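PDB 2OYY: hexameric cytochrome, which binds heme b through an axial tyrosine and assembles as a hexamer of small all-helical subunits. Local coordinates for the interface of chains A and B. Residues are numbered along the deposited sequence; one frame, centred on the assembly and turned at random. Chains: chain A/B, Hexameric cytochrome.

Contact 1: the interface of chains A and B. Residues chain A 9, 24, 63, 66; chain B 61, 64-65, 68, 73-74.
A:His63 and B:Ala61 meet face to methyl, where the 50-70 helices of two subunits pass each other. B:Ala61 CB lies over one face of the imidazole, 3.6 Å from the ring centroid, in a CH-pi contact set toward the rim. A:Leu24 CB of the same subunit covers the opposite face, 3.6 Å above the ring plane. The ring is therefore sandwiched between its own 14-32 helix and the partner. An alanine in place of A:His63 would remove the imidazole, would probably open a gap between A:Leu24 and B:Ala61, and would cost the B:Ala61 methyl its ring partner.

B:Phe64 stands next along the seam. Its CG is anti to the backbone N (chi1 -174°), which sends the ring out toward chain A. A:Leu24 CD1 meets ring carbon CE2 of B:Phe64 at 3.7 Å, the two side chains crossing at about a right angle. A:Leu9 comes tip to tip and sets CD2 against the ring edge, 3.8 Å from B:Phe64 CZ. The other leucine branch, CD1, lies in plane at the edge of the B:Trp74 indole.

A:Thr66 divides its two branches. Its hydroxyl OG1 makes a weak hydrogen bond to the side-chain carbonyl OE1 of B:Gln65. Its methyl CG2 touches the edge of the B:Tyr73 ring and packs 3.6 Å from B:Ala68 CB.

Contact 2: the interface of chains A and B. Residues chain A 5, 24-25, 27-28, 31, 63; chain B 18, 57, 60.
B:Phe18 pushes its ring into a pocket on chain A built mainly by the 14-32 helix. Its CG is anti to the backbone N (chi1 -163°), and this carries the ring across the seam. It is the main apolar plug of the patch, with 89 Å² of its surface hidden by chain A.

A:Ile27 reaches toward the ring tip to tip. Its CG1 is 3.4 Å from B:Phe18 CE2, and its CD1 also touches that side of the ring. A:Leu24 runs past the phenyl in the opposite direction and lays CD2 near CE1 and CD1 of B:Phe18. A:His63 comes in at about a right angle, with its CE1 3.8 Å from B:Phe18 CE1.

A:Trp5 comes over the same face of the phenyl as A:Ile27, but at the CG end. The planes of its six-membered ring and the phenyl are 88° apart, in an edge-to-face pair. The indole supplies the edge: CH2 points at the root of the phenylalanine, 3.6 Å from B:Phe18 CB. A:Ile27 CD1 sits over one face of this indole, so the isoleucine touches both aromatic groups and probably helps to place the tryptophan.

Farther out, the A:Ala28 methyl lies between helices 14-32 and 50-70 of chain B. It is 3.8 Å from B:Phe18 CZ and 3.9 Å from B:Val60 CG2.

The polar rim is at B:Ser57. Its hydroxyl OG donates a hydrogen bond of 2.8 Å to the backbone carbonyl O of A:Ser25. The C=O...OG angle is 121°, in the carbonyl plane and on a lone pair. OG lies anti to the backbone N, which turns it toward the helix of chain A.

The site locks the aromatic ring of one subunit into its neighbour and helps to hold the hexamer together. A:Ser25 and B:Val60 also belong to heme pockets, so the seam probably helps to shape the heme surroundings.

Contact 1: the interface of chains A and B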
loop_
_atom_site.group_PDB
_atom_site.type_symbol
_atom_site.label_atom_id
_atom_site.label_comp_id
_atom_site.label_asym_id
_atom_site.label_seq_id
_atom_site.Cartn_x
_atom_site.Cartn_y
_atom_site.Cartn_z
ATOM N N LEU A 9 7.208 11.376 -17.539
ATOM C CA LEU A 9 7.587 11.042 -16.188
ATOM C C LEU A 9 9.070 11.263 -16.058
ATOM O O LEU A 9 9.627 11.185 -14.962
ATOM C CB LEU A 9 7.309 9.573 -15.910
ATOM C CG LEU A 9 5.906 9.003 -15.991
ATOM C CD1 LEU A 9 6.023 7.491 -15.735
ATOM C CD2 LEU A 9 4.995 9.688 -14.974
ATOM N N LEU A 24 1.307 14.422 -9.253
ATOM C CA LEU A 24 0.489 13.280 -9.638
ATOM C C LEU A 24 -0.571 12.908 -8.603
ATOM O O LEU A 24 -1.644 12.407 -8.951
ATOM C CB LEU A 24 1.370 12.078 -9.959
ATOM C CG LEU A 24 2.059 12.118 -11.326
ATOM C CD1 LEU A 24 2.604 10.747 -11.680
ATOM C CD2 LEU A 24 1.120 12.604 -12.429
ATOM N N HIS A 63 3.659 7.184 -5.779
ATOM C CA HIS A 63 3.985 7.843 -7.031
ATOM C C HIS A 63 5.494 8.016 -7.219
ATOM O O HIS A 63 6.025 7.698 -8.290
ATOM C CB HIS A 63 3.282 9.197 -7.136
ATOM C CG HIS A 63 1.870 9.105 -7.607
ATOM N ND1 HIS A 63 1.534 8.621 -8.852
ATOM C CD2 HIS A 63 0.706 9.442 -7.006
ATOM C CE1 HIS A 63 0.227 8.672 -9.005
ATOM N NE2 HIS A 63 -0.300 9.166 -7.900
ATOM N N THR A 66 7.036 5.117 -8.702
ATOM C CA THR A 66 6.780 4.982 -10.133
ATOM C C THR A 66 7.671 5.890 -10.962
ATOM O O THR A 66 8.181 5.471 -11.999
ATOM C CB THR A 66 5.297 5.287 -10.470
ATOM O OG1 THR A 66 4.444 4.591 -9.549
ATOM C CG2 THR A 66 4.958 4.887 -11.924
ATOM N N ALA B 61 -2.838 5.564 -7.655
ATOM C CA ALA B 61 -1.376 5.629 -7.609
ATOM C C ALA B 61 -0.794 4.223 -7.743
ATOM O O ALA B 61 0.265 4.025 -8.370
ATOM C CB ALA B 61 -0.904 6.313 -6.315
ATOM N N PHE B 64 -1.634 3.332 -11.598
ATOM C CA PHE B 64 -0.719 4.052 -12.480
ATOM C C PHE B 64 0.657 3.407 -12.500
ATOM O O PHE B 64 1.318 3.358 -13.552
ATOM C CB PHE B 64 -0.617 5.522 -12.087
ATOM C CG PHE B 64 0.195 6.322 -13.025
ATOM C CD1 PHE B 64 -0.268 6.584 -14.311
ATOM C CD2 PHE B 64 1.428 6.812 -12.649
ATOM C CE1 PHE B 64 0.485 7.318 -15.209
ATOM C CE2 PHE B 64 2.191 7.555 -13.537
ATOM C CZ PHE B 64 1.713 7.815 -14.814
ATOM N N GLN B 65 1.044 2.882 -11.338
ATOM C CA GLN B 65 2.295 2.140 -11.147
ATOM C C GLN B 65 2.391 0.886 -12.046
ATOM O O GLN B 65 3.466 0.552 -12.553
ATOM C CB GLN B 65 2.440 1.775 -9.672
ATOM C CG GLN B 65 3.698 1.037 -9.280
ATOM C CD GLN B 65 4.017 1.233 -7.807
ATOM O OE1 GLN B 65 4.378 2.336 -7.393
ATOM N NE2 GLN B 65 3.872 0.171 -7.005
ATOM N N ALA B 68 2.095 2.219 -15.983
ATOM C CA ALA B 68 3.356 2.902 -16.275
ATOM C C ALA B 68 4.447 1.882 -16.583
ATOM O O ALA B 68 5.216 2.048 -17.532
ATOM C CB ALA B 68 3.766 3.803 -15.113
ATOM N N TYR B 73 7.306 2.984 -19.078
ATOM C CA TYR B 73 7.452 4.324 -18.520
ATOM C C TYR B 73 7.439 5.495 -19.521
ATOM O O TYR B 73 7.725 6.625 -19.147
ATOM C CB TYR B 73 8.651 4.365 -17.546
ATOM C CG TYR B 73 8.491 3.423 -16.363
ATOM C CD1 TYR B 73 7.665 3.766 -15.283
ATOM C CD2 TYR B 73 9.139 2.186 -16.321
ATOM C CE1 TYR B 73 7.497 2.911 -14.196
ATOM C CE2 TYR B 73 8.983 1.314 -15.218
ATOM C CZ TYR B 73 8.155 1.685 -14.163
ATOM O OH TYR B 73 7.960 0.848 -13.066
ATOM N N TRP B 74 7.046 5.233 -20.768
ATOM C CA TRP B 74 7.038 6.244 -21.857
ATOM C C TRP B 74 8.374 6.972 -22.040
ATOM O O TRP B 74 9.318 6.426 -22.613
ATOM C CB TRP B 74 5.918 7.277 -21.659
ATOM C CG TRP B 74 4.540 6.679 -21.483
ATOM C CD1 TRP B 74 3.660 6.329 -22.472
ATOM C CD2 TRP B 74 3.891 6.378 -20.247
ATOM N NE1 TRP B 74 2.503 5.820 -21.925
ATOM C CE2 TRP B 74 2.614 5.840 -20.562
ATOM C CE3 TRP B 74 4.257 6.507 -18.900
ATOM C CZ2 TRP B 74 1.698 5.431 -19.573
ATOM C CZ3 TRP B 74 3.345 6.089 -17.916
ATOM C CH2 TRP B 74 2.079 5.567 -18.265
#

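Contact 2: the interface of chains A and B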
loop_
_atom_site.group_PDB
_atom_site.type_symbol
_atom_site.label_atom_id
_atom_site.label_comp_id
_atom_site.label_asym_id
_atom_site.label_seq_id
_atom_site.Cartn_x
_atom_site.Cartn_y
_atom_site.Cartn_z
ATOM N N TRP A 5 -1.254 18.113 -19.679
ATOM C CA TRP A 5 -0.703 18.312 -18.326
ATOM C C TRP A 5 0.370 17.273 -17.935
ATOM O O TRP A 5 1.303 17.602 -17.185
ATOM C CB TRP A 5 -1.828 18.303 -17.273
ATOM C CG TRP A 5 -2.665 17.050 -17.336
ATOM C CD1 TRP A 5 -3.749 16.826 -18.138
ATOM C CD2 TRP A 5 -2.460 15.845 -16.595
ATOM N NE1 TRP A 5 -4.242 15.553 -17.938
ATOM C CE2 TRP A 5 -3.470 14.930 -16.991
ATOM C CE3 TRP A 5 -1.526 15.445 -15.627
ATOM C CZ2 TRP A 5 -3.565 13.640 -16.458
ATOM C CZ3 TRP A 5 -1.631 14.151 -15.082
ATOM C CH2 TRP A 5 -2.639 13.269 -15.508
ATOM N N LEU A 24 1.307 14.422 -9.253
ATOM C CA LEU A 24 0.489 13.280 -9.638
ATOM C C LEU A 24 -0.571 12.908 -8.603
ATOM O O LEU A 24 -1.644 12.407 -8.951
ATOM C CB LEU A 24 1.370 12.078 -9.959
ATOM C CG LEU A 24 2.059 12.118 -11.326
ATOM C CD1 LEU A 24 2.604 10.747 -11.680
ATOM C CD2 LEU A 24 1.120 12.604 -12.429
ATOM N N SER A 25 -0.262 13.171 -7.338
ATOM C CA SER A 25 -1.155 12.859 -6.243
ATOM C C SER A 25 -2.339 13.801 -6.251
ATOM O O SER A 25 -3.470 13.384 -6.031
ATOM C CB SER A 25 -0.420 12.982 -4.906
ATOM O OG SER A 25 0.669 12.078 -4.831
ATOM N N ILE A 27 -3.482 15.627 -8.806
ATOM C CA ILE A 27 -4.269 15.638 -10.020
ATOM C C ILE A 27 -5.361 14.571 -9.918
ATOM O O ILE A 27 -6.474 14.781 -10.398
ATOM C CB ILE A 27 -3.414 15.573 -11.362
ATOM C CG1 ILE A 27 -3.621 14.265 -12.117
ATOM C CG2 ILE A 27 -1.926 15.821 -11.138
ATOM C CD1 ILE A 27 -4.700 14.341 -13.159
ATOM N N ALA A 28 -5.067 13.445 -9.273
ATOM C CA ALA A 28 -6.118 12.438 -9.042
ATOM C C ALA A 28 -7.280 13.077 -8.284
ATOM O O ALA A 28 -8.443 12.805 -8.562
ATOM C CB ALA A 28 -5.584 11.247 -8.277
ATOM N N LYS A 31 -9.286 15.658 -10.403
ATOM C CA LYS A 31 -10.148 14.996 -11.378
ATOM C C LYS A 31 -11.427 14.474 -10.758
ATOM O O LYS A 31 -12.499 14.566 -11.339
ATOM C CB LYS A 31 -9.410 13.895 -12.129
ATOM C CG LYS A 31 -8.491 14.454 -13.172
ATOM C CD LYS A 31 -8.026 13.452 -14.184
ATOM C CE LYS A 31 -7.339 14.195 -15.350
ATOM N NZ LYS A 31 -6.452 13.323 -16.192
ATOM N N HIS A 63 3.659 7.184 -5.779
ATOM C CA HIS A 63 3.985 7.843 -7.031
ATOM C C HIS A 63 5.494 8.016 -7.219
ATOM O O HIS A 63 6.025 7.698 -8.290
ATOM C CB HIS A 63 3.282 9.197 -7.136
ATOM C CG HIS A 63 1.870 9.105 -7.607
ATOM N ND1 HIS A 63 1.534 8.621 -8.852
ATOM C CD2 HIS A 63 0.706 9.442 -7.006
ATOM C CE1 HIS A 63 0.227 8.672 -9.005
ATOM N NE2 HIS A 63 -0.300 9.166 -7.900
ATOM N N PHE B 18 -2.639 7.847 -16.919
ATOM C CA PHE B 18 -3.203 8.268 -15.659
ATOM C C PHE B 18 -4.719 8.175 -15.721
ATOM O O PHE B 18 -5.354 7.814 -14.734
ATOM C CB PHE B 18 -2.746 9.685 -15.337
ATOM C CG PHE B 18 -2.924 10.064 -13.906
ATOM C CD1 PHE B 18 -1.896 9.874 -13.002
ATOM C CD2 PHE B 18 -4.108 10.623 -13.467
ATOM C CE1 PHE B 18 -2.050 10.220 -11.681
ATOM C CE2 PHE B 18 -4.278 10.970 -12.146
ATOM C CZ PHE B 18 -3.258 10.773 -11.247
ATOM N N SER B 57 -6.927 8.814 -4.397
ATOM C CA SER B 57 -5.657 9.090 -5.047
ATOM C C SER B 57 -4.652 7.933 -4.916
ATOM O O SER B 57 -3.878 7.661 -5.846
ATOM C CB SER B 57 -5.078 10.397 -4.515
ATOM O OG SER B 57 -3.879 10.767 -5.196
ATOM N N VAL B 60 -5.453 4.925 -7.405
ATOM C CA VAL B 60 -5.002 5.255 -8.740
ATOM C C VAL B 60 -3.473 5.281 -8.787
ATOM O O VAL B 60 -2.877 5.003 -9.822
ATOM C CB VAL B 60 -5.700 6.548 -9.393
ATOM C CG1 VAL B 60 -6.958 6.997 -8.628
ATOM C CG2 VAL B 60 -4.722 7.696 -9.607
#

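Contact 1 and contact 2 are neighbouring patches of one interface, with the centres of their C-alpha atoms about 9 Å apart. They share A:Leu24 on helix 14-32 and A:His63 on helix 50-70. Chain B gives residues of its 50-70 helix to both; contact 1 adds its C-terminal tail and contact 2 its 14-32 helix. The two shared residues make the contacts continuous, so a shift in one would probably be felt in the other. The interface is not an exact two-fold: the chains offer different surfaces, which is consistent with subunits arranged around a hexamer.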